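Local structure of Lactamase_B domain-containing protein (Bacillus lehensis G1, 7EV5) at residues A14-N19 / T38-E43; S135-Y140 / N176-L181; H77-H82 / V125-G130. The protein binds two zinc ions in a metallo-beta-lactamase fold and, resembling both B3 metallo-beta-lactamases and glyoxalase II, is probably a hydrolase. One frame throughout, in Å; residues are numbered along the deposited sequence.

Interaction 1. Residues A14-N19 / T38-E43; sequences AYVLYN and TWLKRE
Val16 meets Trp39 and Leu40 with both of its methyl branches, and the whole contact between strand residues 14-19 and helix residues 38-43 is apolar. On the tryptophan side, CG2 of Val16 lies 3.8 Å from CZ3 of Trp39, approaching the ring obliquely, while CG1 sits at the ring's edge, in its plane. On the leucine side, Val16 CG1 is 3.9 Å from Leu40 CD2, so the valine fits against two residues that are consecutive on the helix. The indole gets there because its CG stands anti to the backbone N (chi1 179°), which carries the six-membered part of the ring out from the helix to the strand. Glu43 CG rests 3.5 Å above one face of the indole, near its rim.

No hydrogen bond crosses between the two segments. Along the helix segment, Glu43 N donates to Trp39 O at 3.0 Å, and Arg42 NH1 makes a weak hydrogen bond to Thr38 OG1, a hydroxyl also bonded to Glu34 O.

In the fold, this is helix 33-42 packed on the outer face of the N-terminal beta-sheet, one outer layer of the alpha-beta/beta-alpha sandwich of the metallo-beta-lactamase superfamily. Neighbouring strands extend the apolar layer: Ile5 of strand 2-7 touches both Val16 and Trp39, and on strand 23-27 Ala24 touches Val16 and Ile26 touches Leu40.

Interaction 2. Residues S135-Y140 / N176-L181; sequences SVSYYY and NKILPL
Tyr139 swings its ring out with CG anti to the backbone N (chi1 175°), and Leu181 answers with CG anti to its carbonyl carbon (chi1 -70°); its second torsion sends CD1 straight on and leaves CD2 turned aside, toward the ring. The two side chains run past one another head to tail, and the CD2 methyl comes to rest over one face of the phenol ring. It stands 4.1 Å from the centroid of the Tyr139 ring and only 10° off the ring normal, a well-centred CH-pi contact. The nearest ring carbons lie along one side: Leu181 CD2 is 4.1 Å from Tyr139 CE2.

The second meeting point is two residues back on the strand and three on the other segment, where Ile178 CD1 touches Ser137 OG at 4.2 Å. Only the end of the isoleucine reaches the strand. The serine hydroxyl spends its polarity elsewhere, in a hydrogen bond with Thr128 OG1, so it meets the methyl by simple van der Waals contact. No hydrogen bond joins the two segments directly.

The backbone of the 176-181 segment explains the spacing of the two hydrophobic residues. A type I beta turn runs from Ile178 to Leu181, closed by Leu181 N to Ile178 O at 3.0 Å, and this brings both side chains round to the same strand.

The C-terminal part of helix 167-178 with its turn thus lies against the outer face of the second beta-sheet. Phe126 of strand 121-127 touches both Tyr139 and Leu181, Leu146 of strand 145-149 touches Ser137 and Tyr139, and Ile197 of helix 197-203 packs on Ile178.

Interaction 3. Residues H77-H82 / V125-G130; sequences HTKERH and VFHTPG
His77 and His127 face each other across backbones that stay well apart, their CA atoms 8.6 Å from each other where strand 74-77 gives way to a short 3-10 segment and strand 121-127 nears its end. Their imidazoles bridge the gap as an offset stack, with centroids 4.3 Å apart and planes at 7°. NE2 of His77 sits over the centre of the His127 ring, whereas His127 NE2 lies over the rim of the His77 ring. On the opposite face of His127, Pro129 CD rests above the ring centre, so that imidazole is sandwiched between histidine and proline.

The rotation of His77 is fixed at its other nitrogen: Lys79 N donates to His77 ND1 at 3.0 Å, a nearly straight bond with the donor tilted 17° out of the ring plane. This pairing of histidines is one of the places where the two beta-sheets of the metallo-beta-lactamase sandwich meet, His77 belonging to the first and His127 to the second. His54, a zinc ligand, lies about 7 Å from His77 between side chains.

Lys79 completes the contact with its aliphatic part. The chain passes across the His127 ring, and Lys79 CE comes obliquely to within 3.8 Å of His127 CE1. NE2 of His127 is hydrogen-bonded to the carbonyl O of Pro133.

Overall arrangement
From the N terminus, interaction 1 closes first: an 18-residue excursion through strand 23-27 brings helix 33-42 back onto strand 12-18 of the first sheet. Interaction 3 follows; 42 residues separate segments 77-82 and 125-130, and their contact links the first sheet to the second. Interaction 2 then closes a 35-residue span, joining strand 136-140 to the end of helix 167-178 and its turn. The three run in series, with no nesting or crossing. Interactions 2 and 3 share a sheet, their strands being neighbours, and Lys177 NZ probably hydrogen-bonds to His127 O. Leu17 packs on Tyr140 to connect interactions 1 and 2 across the sandwich.

Interaction 1. Residues A14-N19 / T38-E43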
loop_
_atom_site.group_PDB
_atom_site.type_symbol
_atom_site.label_atom_id
_atom_site.label_comp_id
_atom_site.label_asym_id
_atom_site.label_seq_id
_atom_site.Cartn_x
_atom_site.Cartn_y
_atom_site.Cartn_z
ATOM N N ALA A 14 6.570 -3.219 2.517
ATOM C CA ALA A 14 6.414 -1.823 2.885
ATOM C C ALA A 14 7.282 -0.986 1.961
ATOM O O ALA A 14 8.189 -1.489 1.298
ATOM C CB ALA A 14 6.876 -1.593 4.325
ATOM N N TYR A 15 7.008 0.310 1.921
ATOM C CA TYR A 15 7.851 1.237 1.177
ATOM C C TYR A 15 8.133 2.453 2.035
ATOM O O TYR A 15 7.256 2.928 2.759
ATOM C CB TYR A 15 7.210 1.681 -0.157
ATOM C CG TYR A 15 7.108 0.528 -1.103
ATOM C CD1 TYR A 15 8.185 0.159 -1.891
ATOM C CD2 TYR A 15 5.953 -0.234 -1.172
ATOM C CE1 TYR A 15 8.110 -0.924 -2.730
ATOM C CE2 TYR A 15 5.874 -1.335 -2.002
ATOM C CZ TYR A 15 6.954 -1.670 -2.792
ATOM O OH TYR A 15 6.901 -2.767 -3.635
ATOM N N VAL A 16 9.357 2.960 1.958
ATOM C CA VAL A 16 9.674 4.259 2.529
ATOM C C VAL A 16 10.122 5.164 1.396
ATOM O O VAL A 16 11.140 4.895 0.747
ATOM C CB VAL A 16 10.741 4.185 3.629
ATOM C CG1 VAL A 16 10.997 5.588 4.157
ATOM C CG2 VAL A 16 10.290 3.267 4.756
ATOM N N LEU A 17 9.344 6.214 1.140
ATOM C CA LEU A 17 9.678 7.252 0.174
ATOM C C LEU A 17 10.275 8.425 0.937
ATOM O O LEU A 17 9.745 8.819 1.976
ATOM C CB LEU A 17 8.400 7.701 -0.540
ATOM C CG LEU A 17 8.503 8.837 -1.570
ATOM C CD1 LEU A 17 9.306 8.427 -2.807
ATOM C CD2 LEU A 17 7.096 9.308 -1.959
ATOM N N TYR A 18 11.379 8.976 0.439
ATOM C CA TYR A 18 12.070 10.027 1.171
ATOM C C TYR A 18 12.533 11.112 0.208
ATOM O O TYR A 18 12.459 10.967 -1.015
ATOM C CB TYR A 18 13.242 9.468 1.994
ATOM C CG TYR A 18 14.177 8.591 1.193
ATOM C CD1 TYR A 18 15.181 9.151 0.417
ATOM C CD2 TYR A 18 14.051 7.206 1.201
ATOM C CE1 TYR A 18 16.033 8.367 -0.328
ATOM C CE2 TYR A 18 14.898 6.414 0.459
ATOM C CZ TYR A 18 15.890 7.000 -0.301
ATOM O OH TYR A 18 16.747 6.221 -1.044
ATOM N N ASN A 19 12.991 12.224 0.788
ATOM C CA ASN A 19 13.540 13.357 0.052
ATOM C C ASN A 19 14.930 13.677 0.593
ATOM O O ASN A 19 15.412 13.049 1.542
ATOM C CB ASN A 19 12.601 14.579 0.076
ATOM C CG ASN A 19 12.361 15.137 1.484
ATOM O OD1 ASN A 19 13.130 14.897 2.416
ATOM N ND2 ASN A 19 11.287 15.911 1.630
ATOM N N THR A 38 13.839 0.638 13.434
ATOM C CA THR A 38 15.274 0.829 13.640
ATOM C C THR A 38 15.976 1.256 12.357
ATOM O O THR A 38 16.926 2.043 12.418
ATOM C CB THR A 38 15.938 -0.401 14.274
ATOM O OG1 THR A 38 15.779 -1.541 13.425
ATOM C CG2 THR A 38 15.348 -0.695 15.656
ATOM N N TRP A 39 15.526 0.775 11.188
ATOM C CA TRP A 39 16.109 1.254 9.936
ATOM C C TRP A 39 15.874 2.747 9.758
ATOM O O TRP A 39 16.799 3.498 9.425
ATOM C CB TRP A 39 15.563 0.484 8.733
ATOM C CG TRP A 39 16.130 0.970 7.420
ATOM C CD1 TRP A 39 17.330 0.632 6.886
ATOM C CD2 TRP A 39 15.530 1.894 6.501
ATOM N NE1 TRP A 39 17.514 1.271 5.683
ATOM C CE2 TRP A 39 16.423 2.058 5.428
ATOM C CE3 TRP A 39 14.323 2.599 6.481
ATOM C CZ2 TRP A 39 16.147 2.890 4.343
ATOM C CZ3 TRP A 39 14.050 3.425 5.400
ATOM C CH2 TRP A 39 14.959 3.562 4.347
ATOM N N LEU A 40 14.634 3.195 9.976
ATOM C CA LEU A 40 14.335 4.619 9.864
ATOM C C LEU A 40 15.227 5.440 10.786
ATOM O O LEU A 40 15.725 6.505 10.398
ATOM C CB LEU A 40 12.862 4.869 10.200
ATOM C CG LEU A 40 11.845 4.366 9.173
ATOM C CD1 LEU A 40 10.493 4.209 9.829
ATOM C CD2 LEU A 40 11.777 5.313 7.980
ATOM N N LYS A 41 15.441 4.955 12.005
ATOM C CA LYS A 41 16.261 5.690 12.966
ATOM C C LYS A 41 17.737 5.659 12.590
ATOM O O LYS A 41 18.434 6.672 12.723
ATOM C CB LYS A 41 16.028 5.149 14.373
ATOM C CG LYS A 41 14.620 5.414 14.863
ATOM C CD LYS A 41 14.473 5.195 16.350
ATOM C CE LYS A 41 13.181 5.813 16.860
ATOM N NZ LYS A 41 13.238 7.301 16.906
ATOM N N ARG A 42 18.240 4.513 12.123
ATOM C CA ARG A 42 19.632 4.457 11.684
ATOM C C ARG A 42 19.888 5.431 10.542
ATOM O O ARG A 42 20.959 6.046 10.464
ATOM C CB ARG A 42 20.003 3.035 11.263
ATOM C CG ARG A 42 20.121 2.063 12.420
ATOM C CD ARG A 42 20.762 0.748 12.015
ATOM N NE ARG A 42 20.104 0.113 10.875
ATOM C CZ ARG A 42 19.071 -0.722 10.969
ATOM N NH1 ARG A 42 18.557 -1.028 12.155
ATOM N NH2 ARG A 42 18.554 -1.254 9.869
ATOM N N GLU A 43 18.918 5.577 9.641
ATOM C CA GLU A 43 19.032 6.465 8.493
ATOM C C GLU A 43 18.691 7.906 8.834
ATOM O O GLU A 43 18.774 8.767 7.953
ATOM C CB GLU A 43 18.141 5.965 7.352
ATOM C CG GLU A 43 18.520 4.586 6.853
ATOM C CD GLU A 43 19.961 4.513 6.398
ATOM O OE1 GLU A 43 20.367 5.353 5.571
ATOM O OE2 GLU A 43 20.685 3.613 6.869
#

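Interaction 2. Residues S135-Y140 / N176-L181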
loop_
_atom_site.group_PDB
_atom_site.type_symbol
_atom_site.label_atom_id
_atom_site.label_comp_id
_atom_site.label_asym_id
_atom_site.label_seq_id
_atom_site.Cartn_x
_atom_site.Cartn_y
_atom_site.Cartn_z
ATOM N N SER A 135 -9.101 -0.445 -1.519
ATOM C CA SER A 135 -7.775 -0.379 -2.116
ATOM C C SER A 135 -7.604 0.939 -2.859
ATOM O O SER A 135 -8.424 1.303 -3.714
ATOM C CB SER A 135 -7.613 -1.514 -3.118
ATOM O OG SER A 135 -7.175 -2.716 -2.517
ATOM N N VAL A 136 -6.500 1.617 -2.562
ATOM C CA VAL A 136 -6.133 2.833 -3.263
ATOM C C VAL A 136 -4.691 2.716 -3.718
ATOM O O VAL A 136 -3.894 1.934 -3.190
ATOM C CB VAL A 136 -6.336 4.129 -2.449
ATOM C CG1 VAL A 136 -7.796 4.288 -2.032
ATOM C CG2 VAL A 136 -5.418 4.153 -1.253
ATOM N N SER A 137 -4.382 3.470 -4.769
ATOM C CA SER A 137 -3.033 3.551 -5.325
ATOM C C SER A 137 -2.549 4.991 -5.282
ATOM O O SER A 137 -3.279 5.913 -5.670
ATOM C CB SER A 137 -3.010 3.036 -6.761
ATOM O OG SER A 137 -3.419 1.681 -6.789
ATOM N N TYR A 138 -1.322 5.181 -4.814
ATOM C CA TYR A 138 -0.749 6.510 -4.631
ATOM C C TYR A 138 0.325 6.720 -5.694
ATOM O O TYR A 138 1.361 6.046 -5.677
ATOM C CB TYR A 138 -0.119 6.626 -3.248
ATOM C CG TYR A 138 -1.038 6.331 -2.071
ATOM C CD1 TYR A 138 -1.815 7.333 -1.510
ATOM C CD2 TYR A 138 -1.108 5.057 -1.509
ATOM C CE1 TYR A 138 -2.633 7.092 -0.428
ATOM C CE2 TYR A 138 -1.916 4.803 -0.409
ATOM C CZ TYR A 138 -2.680 5.831 0.120
ATOM O OH TYR A 138 -3.492 5.609 1.202
ATOM N N TYR A 139 0.084 7.646 -6.614
ATOM C CA TYR A 139 1.018 7.931 -7.698
ATOM C C TYR A 139 1.868 9.140 -7.326
ATOM O O TYR A 139 1.340 10.227 -7.070
ATOM C CB TYR A 139 0.246 8.192 -8.988
ATOM C CG TYR A 139 1.084 8.627 -10.168
ATOM C CD1 TYR A 139 2.162 7.873 -10.598
ATOM C CD2 TYR A 139 0.762 9.774 -10.880
ATOM C CE1 TYR A 139 2.929 8.269 -11.693
ATOM C CE2 TYR A 139 1.512 10.172 -11.970
ATOM C CZ TYR A 139 2.592 9.415 -12.373
ATOM O OH TYR A 139 3.333 9.816 -13.462
ATOM N N TYR A 140 3.185 8.941 -7.283
ATOM C CA TYR A 140 4.155 9.995 -6.986
ATOM C C TYR A 140 4.822 10.383 -8.301
ATOM O O TYR A 140 5.744 9.706 -8.763
ATOM C CB TYR A 140 5.181 9.443 -6.006
ATOM C CG TYR A 140 6.188 10.432 -5.484
ATOM C CD1 TYR A 140 5.786 11.587 -4.824
ATOM C CD2 TYR A 140 7.559 10.197 -5.632
ATOM C CE1 TYR A 140 6.721 12.481 -4.317
ATOM C CE2 TYR A 140 8.498 11.093 -5.135
ATOM C CZ TYR A 140 8.065 12.230 -4.480
ATOM O OH TYR A 140 8.981 13.129 -3.976
ATOM N N ASN A 176 -8.354 0.695 -16.612
ATOM C CA ASN A 176 -8.881 2.053 -16.697
ATOM C C ASN A 176 -8.121 3.060 -15.851
ATOM O O ASN A 176 -8.156 4.255 -16.164
ATOM C CB ASN A 176 -10.367 2.098 -16.318
ATOM C CG ASN A 176 -11.228 1.224 -17.212
ATOM O OD1 ASN A 176 -10.853 0.910 -18.338
ATOM N ND2 ASN A 176 -12.379 0.799 -16.691
ATOM N N LYS A 177 -7.443 2.620 -14.795
ATOM C CA LYS A 177 -6.800 3.553 -13.879
ATOM C C LYS A 177 -5.294 3.386 -13.769
ATOM O O LYS A 177 -4.588 4.384 -13.608
ATOM C CB LYS A 177 -7.443 3.427 -12.496
ATOM C CG LYS A 177 -8.948 3.709 -12.538
ATOM C CD LYS A 177 -9.587 3.544 -11.191
ATOM C CE LYS A 177 -11.064 3.880 -11.283
ATOM N NZ LYS A 177 -11.782 3.525 -10.027
ATOM N N ILE A 178 -4.775 2.164 -13.839
ATOM C CA ILE A 178 -3.346 1.945 -13.638
ATOM C C ILE A 178 -2.572 1.981 -14.946
ATOM O O ILE A 178 -1.628 2.765 -15.093
ATOM C CB ILE A 178 -3.109 0.646 -12.857
ATOM C CG1 ILE A 178 -3.619 0.850 -11.434
ATOM C CG2 ILE A 178 -1.627 0.262 -12.870
ATOM C CD1 ILE A 178 -3.372 -0.305 -10.542
ATOM N N LEU A 179 -2.958 1.142 -15.902
ATOM C CA LEU A 179 -2.203 1.061 -17.148
ATOM C C LEU A 179 -2.150 2.351 -17.970
ATOM O O LEU A 179 -1.180 2.499 -18.731
ATOM C CB LEU A 179 -2.649 -0.148 -17.981
ATOM C CG LEU A 179 -2.439 -1.508 -17.307
ATOM C CD1 LEU A 179 -2.907 -2.635 -18.213
ATOM C CD2 LEU A 179 -0.989 -1.716 -16.886
ATOM N N PRO A 180 -3.107 3.288 -17.896
ATOM C CA PRO A 180 -2.922 4.563 -18.622
ATOM C C PRO A 180 -1.798 5.444 -18.087
ATOM O O PRO A 180 -1.443 6.427 -18.754
ATOM C CB PRO A 180 -4.284 5.262 -18.486
ATOM C CG PRO A 180 -5.243 4.169 -18.208
ATOM C CD PRO A 180 -4.483 3.180 -17.367
ATOM N N LEU A 181 -1.239 5.148 -16.913
ATOM C CA LEU A 181 -0.137 5.938 -16.388
ATOM C C LEU A 181 1.113 5.748 -17.256
ATOM O O LEU A 181 1.207 4.785 -18.020
ATOM C CB LEU A 181 0.143 5.522 -14.945
ATOM C CG LEU A 181 -0.951 5.934 -13.966
ATOM C CD1 LEU A 181 -0.742 5.282 -12.612
ATOM C CD2 LEU A 181 -1.000 7.454 -13.830
#

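Interaction 3. Residues H77-H82 / V125-G130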
loop_
_atom_site.group_PDB
_atom_site.type_symbol
_atom_site.label_atom_id
_atom_site.label_comp_id
_atom_site.label_asym_id
_atom_site.label_seq_id
_atom_site.Cartn_x
_atom_site.Cartn_y
_atom_site.Cartn_z
ATOM N N HIS A 77 -8.599 4.264 3.232
ATOM C CA HIS A 77 -9.895 4.501 2.605
ATOM C C HIS A 77 -11.040 4.138 3.547
ATOM O O HIS A 77 -11.010 3.108 4.231
ATOM C CB HIS A 77 -10.028 3.707 1.306
ATOM C CG HIS A 77 -11.135 4.203 0.432
ATOM N ND1 HIS A 77 -12.460 3.876 0.644
ATOM C CD2 HIS A 77 -11.122 5.060 -0.615
ATOM C CE1 HIS A 77 -13.210 4.486 -0.261
ATOM N NE2 HIS A 77 -12.423 5.217 -1.029
ATOM N N THR A 78 -12.067 4.995 3.556
ATOM C CA THR A 78 -13.205 4.819 4.459
ATOM C C THR A 78 -13.892 3.466 4.289
ATOM O O THR A 78 -14.469 2.941 5.252
ATOM C CB THR A 78 -14.196 5.979 4.275
ATOM O OG1 THR A 78 -15.094 6.016 5.392
ATOM C CG2 THR A 78 -14.998 5.846 2.983
ATOM N N LYS A 79 -13.837 2.871 3.095
ATOM C CA LYS A 79 -14.526 1.600 2.918
ATOM C C LYS A 79 -13.919 0.485 3.760
ATOM O O LYS A 79 -14.593 -0.523 4.001
ATOM C CB LYS A 79 -14.573 1.210 1.446
ATOM C CG LYS A 79 -15.620 1.972 0.651
ATOM C CD LYS A 79 -15.367 1.832 -0.844
ATOM C CE LYS A 79 -16.335 2.670 -1.666
ATOM N NZ LYS A 79 -17.742 2.460 -1.218
ATOM N N GLU A 80 -12.676 0.644 4.222
ATOM C CA GLU A 80 -12.029 -0.344 5.079
ATOM C C GLU A 80 -11.759 0.179 6.487
ATOM O O GLU A 80 -10.957 -0.405 7.215
ATOM C CB GLU A 80 -10.750 -0.872 4.419
ATOM C CG GLU A 80 -11.058 -1.738 3.201
ATOM C CD GLU A 80 -9.820 -2.145 2.424
ATOM O OE1 GLU A 80 -8.710 -2.091 2.979
ATOM O OE2 GLU A 80 -9.965 -2.519 1.248
ATOM N N ARG A 81 -12.448 1.248 6.898
ATOM C CA ARG A 81 -12.157 1.872 8.187
ATOM C C ARG A 81 -12.346 0.920 9.363
ATOM O O ARG A 81 -11.635 1.038 10.366
ATOM C CB ARG A 81 -13.005 3.137 8.365
ATOM C CG ARG A 81 -14.515 2.916 8.520
ATOM C CD ARG A 81 -15.233 4.263 8.772
ATOM N NE ARG A 81 -16.689 4.160 8.705
ATOM C CZ ARG A 81 -17.487 3.987 9.753
ATOM N NH1 ARG A 81 -16.980 3.875 10.977
ATOM N NH2 ARG A 81 -18.799 3.912 9.565
ATOM N N HIS A 82 -13.285 -0.026 9.263
ATOM C CA HIS A 82 -13.489 -0.995 10.330
ATOM C C HIS A 82 -12.473 -2.126 10.311
ATOM O O HIS A 82 -12.416 -2.899 11.274
ATOM C CB HIS A 82 -14.878 -1.632 10.216
ATOM C CG HIS A 82 -16.008 -0.661 10.351
ATOM N ND1 HIS A 82 -16.194 0.113 11.477
ATOM C CD2 HIS A 82 -17.010 -0.337 9.501
ATOM C CE1 HIS A 82 -17.263 0.871 11.312
ATOM N NE2 HIS A 82 -17.777 0.616 10.124
ATOM N N VAL A 125 -4.146 10.261 -6.246
ATOM C CA VAL A 125 -4.776 9.130 -5.575
ATOM C C VAL A 125 -5.820 8.521 -6.495
ATOM O O VAL A 125 -6.715 9.221 -6.988
ATOM C CB VAL A 125 -5.407 9.555 -4.242
ATOM C CG1 VAL A 125 -6.118 8.388 -3.603
ATOM C CG2 VAL A 125 -4.344 10.144 -3.319
ATOM N N PHE A 126 -5.719 7.219 -6.713
ATOM C CA PHE A 126 -6.707 6.485 -7.481
ATOM C C PHE A 126 -7.372 5.460 -6.581
ATOM O O PHE A 126 -6.698 4.756 -5.826
ATOM C CB PHE A 126 -6.044 5.763 -8.647
ATOM C CG PHE A 126 -5.379 6.684 -9.633
ATOM C CD1 PHE A 126 -6.078 7.173 -10.722
ATOM C CD2 PHE A 126 -4.065 7.065 -9.463
ATOM C CE1 PHE A 126 -5.459 8.014 -11.637
ATOM C CE2 PHE A 126 -3.439 7.912 -10.371
ATOM C CZ PHE A 126 -4.146 8.386 -11.457
ATOM N N HIS A 127 -8.691 5.364 -6.673
ATOM C CA HIS A 127 -9.419 4.317 -5.971
ATOM C C HIS A 127 -9.418 3.095 -6.884
ATOM O O HIS A 127 -9.977 3.137 -7.986
ATOM C CB HIS A 127 -10.832 4.790 -5.609
ATOM C CG HIS A 127 -11.601 3.806 -4.779
ATOM N ND1 HIS A 127 -12.960 3.618 -4.920
ATOM C CD2 HIS A 127 -11.204 2.942 -3.812
ATOM C CE1 HIS A 127 -13.367 2.688 -4.072
ATOM N NE2 HIS A 127 -12.319 2.260 -3.389
ATOM N N THR A 128 -8.745 2.018 -6.459
ATOM C CA THR A 128 -8.457 0.869 -7.320
ATOM C C THR A 128 -8.918 -0.420 -6.655
ATOM O O THR A 128 -8.100 -1.293 -6.314
ATOM C CB THR A 128 -6.968 0.788 -7.671
ATOM O OG1 THR A 128 -6.179 0.851 -6.477
ATOM C CG2 THR A 128 -6.563 1.940 -8.575
ATOM N N PRO A 129 -10.235 -0.583 -6.477
ATOM C CA PRO A 129 -10.771 -1.792 -5.828
ATOM C C PRO A 129 -10.731 -3.034 -6.703
ATOM O O PRO A 129 -10.369 -2.987 -7.883
ATOM C CB PRO A 129 -12.218 -1.391 -5.509
ATOM C CG PRO A 129 -12.566 -0.432 -6.635
ATOM C CD PRO A 129 -11.305 0.387 -6.784
ATOM N N GLY A 130 -11.126 -4.165 -6.123
ATOM C CA GLY A 130 -11.119 -5.441 -6.812
ATOM C C GLY A 130 -10.460 -6.510 -5.971
ATOM O O GLY A 130 -11.011 -7.596 -5.783
#